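Local coordinates for hypothetical protein MJ1460 (Methanocaldococcus jannaschii DSM 2661, PDB 2OSO) that is of unknown function but binds a zinc ion and belongs to the vinyl-4-reductase (V4R) domain family, at residues E70-I75 against G122-C127. The protein carries 3 engineered substitutions. Numbering follows the deposited sequence.
Sequences EELKKI and GILAGC
Leu-72 meets Cys-127 and Leu-124 in a small, buried, apolar helix-to-helix contact that joins helix 69-79 to helix 118-132, whose segment 122-127 belongs to the V4R domain. Leu-72 carries the first helix's share: its CB points at the partner helix, and both of its methyls meet the cysteine. CD1 lies 3.8 Å from Cys-127 CB and equally far from Cys-127 SG, while CD2 is 4.1 Å from Cys-127 CB and makes a looser contact of 4.4 Å with Leu-124 CD2. With CG anti to the backbone N (chi1 -179°), the isobutyl group of Leu-72 extends from its helix toward helix 118-132. Cys-127 answers one turn further along than Leu-124, and with SG anti to the carbonyl carbon (chi1 -69°) it presents both CB and SG to Leu-72 CD1. The CB of Leu-124 does not aim at the other helix; Leu-124 CD2, rather than CD1, makes the approach. The closest pair of CA atoms across the two segments, Leu-72 CA and Cys-127 CA, is 7.2 Å apart, and 144 Å² of surface is buried in total. Around this junction, Leu-84 of strand 83-85, an outermost strand of the chain's antiparallel sheet, touches both leucines, Phe-76 from the next turn of helix 69-79 packs on Leu-124, and Pro-66 touches Cys-127. The zinc ion, held by His-117, Glu-140, Cys-143 and Cys-151, is about 9 Å from the side chain of Leu-124, and Cys-127 is not among its ligands. With no hydrogen bond or salt bridge between the two segments, their association here rests on dispersion and the exclusion of water, and toward Leu-72 the cysteine offers CB and SG to van der Waals contact.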
loop_
_atom_site.group_PDB
_atom_site.type_symbol
_atom_site.label_atom_id
_atom_site.label_comp_id
_atom_site.label_asym_id
_atom_site.label_seq_id
_atom_site.Cartn_x
_atom_site.Cartn_y
_atom_site.Cartn_z
ATOM N N GLU A 70 -15.286 19.169 1.261
ATOM C CA GLU A 70 -15.048 19.110 -0.187
ATOM C C GLU A 70 -13.672 18.474 -0.452
ATOM O O GLU A 70 -13.517 17.644 -1.343
ATOM C CB GLU A 70 -15.228 20.483 -0.861
ATOM C CG GLU A 70 -15.914 20.446 -2.266
ATOM C CD GLU A 70 -17.129 19.456 -2.398
ATOM O OE1 GLU A 70 -18.056 19.442 -1.533
ATOM O OE2 GLU A 70 -17.150 18.682 -3.397
ATOM N N GLU A 71 -12.684 18.840 0.365
ATOM C CA GLU A 71 -11.341 18.307 0.279
ATOM C C GLU A 71 -11.304 16.801 0.604
ATOM O O GLU A 71 -10.582 16.041 -0.044
ATOM C CB GLU A 71 -10.399 19.109 1.215
ATOM C CG GLU A 71 -8.955 18.816 0.970
ATOM C CD GLU A 71 -7.963 19.847 1.594
ATOM O OE1 GLU A 71 -8.336 20.729 2.389
ATOM O OE2 GLU A 71 -6.771 19.731 1.278
ATOM N N LEU A 72 -12.094 16.380 1.581
ATOM C CA LEU A 72 -12.245 14.942 1.886
ATOM C C LEU A 72 -12.723 14.152 0.656
ATOM O O LEU A 72 -12.210 13.052 0.336
ATOM C CB LEU A 72 -13.217 14.760 3.061
ATOM C CG LEU A 72 -13.523 13.343 3.588
ATOM C CD1 LEU A 72 -12.308 12.429 3.639
ATOM C CD2 LEU A 72 -14.167 13.439 4.942
ATOM N N LYS A 73 -13.733 14.708 -0.018
ATOM C CA LYS A 73 -14.293 14.095 -1.216
ATOM C C LYS A 73 -13.240 13.982 -2.329
ATOM O O LYS A 73 -13.183 12.953 -3.054
ATOM C CB LYS A 73 -15.524 14.871 -1.699
ATOM C CG LYS A 73 -16.754 14.804 -0.740
ATOM C CD LYS A 73 -17.902 15.696 -1.251
ATOM C CE LYS A 73 -19.170 15.523 -0.434
ATOM N NZ LYS A 73 -20.254 16.560 -0.689
ATOM N N LYS A 74 -12.429 15.044 -2.470
ATOM C CA LYS A 74 -11.390 15.091 -3.469
ATOM C C LYS A 74 -10.295 14.053 -3.237
ATOM O O LYS A 74 -9.867 13.394 -4.156
ATOM C CB LYS A 74 -10.767 16.472 -3.521
ATOM C CG LYS A 74 -9.970 16.736 -4.783
ATOM C CD LYS A 74 -9.061 17.938 -4.579
ATOM C CE LYS A 74 -8.901 18.796 -5.863
ATOM N N ILE A 75 -9.814 13.956 -2.008
ATOM C CA ILE A 75 -8.839 12.921 -1.629
ATOM C C ILE A 75 -9.329 11.522 -1.986
ATOM O O ILE A 75 -8.564 10.713 -2.491
ATOM C CB ILE A 75 -8.518 12.961 -0.131
ATOM C CG1 ILE A 75 -7.725 14.237 0.185
ATOM C CG2 ILE A 75 -7.734 11.700 0.272
ATOM C CD1 ILE A 75 -7.645 14.612 1.665
ATOM N N GLY A 122 -11.852 3.846 9.218
ATOM C CA GLY A 122 -10.847 4.515 10.043
ATOM C C GLY A 122 -10.446 5.824 9.434
ATOM O O GLY A 122 -10.288 6.884 10.136
ATOM N N ILE A 123 -10.180 5.779 8.138
ATOM C CA ILE A 123 -9.781 7.026 7.434
ATOM C C ILE A 123 -10.838 8.122 7.679
ATOM O O ILE A 123 -10.520 9.258 8.000
ATOM C CB ILE A 123 -9.624 6.841 5.960
ATOM C CG1 ILE A 123 -8.357 5.991 5.661
ATOM C CG2 ILE A 123 -9.442 8.234 5.291
ATOM C CD1 ILE A 123 -8.261 5.615 4.158
ATOM N N LEU A 124 -12.086 7.743 7.555
ATOM C CA LEU A 124 -13.219 8.675 7.680
ATOM C C LEU A 124 -13.303 9.238 9.086
ATOM O O LEU A 124 -13.515 10.427 9.258
ATOM C CB LEU A 124 -14.525 7.980 7.290
ATOM C CG LEU A 124 -14.744 7.798 5.790
ATOM C CD1 LEU A 124 -15.973 6.912 5.583
ATOM C CD2 LEU A 124 -14.849 9.118 5.045
ATOM N N ALA A 125 -13.059 8.407 10.091
ATOM C CA ALA A 125 -13.052 8.877 11.466
ATOM C C ALA A 125 -11.955 9.891 11.703
ATOM O O ALA A 125 -12.169 10.906 12.382
ATOM C CB ALA A 125 -12.894 7.693 12.459
ATOM N N GLY A 126 -10.769 9.590 11.151
ATOM C CA GLY A 126 -9.624 10.439 11.323
ATOM C C GLY A 126 -9.776 11.764 10.618
ATOM O O GLY A 126 -9.401 12.818 11.171
ATOM N N CYS A 127 -10.274 11.729 9.378
ATOM C CA CYS A 127 -10.496 12.941 8.591
ATOM C C CYS A 127 -11.564 13.868 9.184
ATOM O O CYS A 127 -11.400 15.075 9.206
ATOM C CB CYS A 127 -10.856 12.630 7.143
ATOM S SG CYS A 127 -9.503 11.945 6.191
#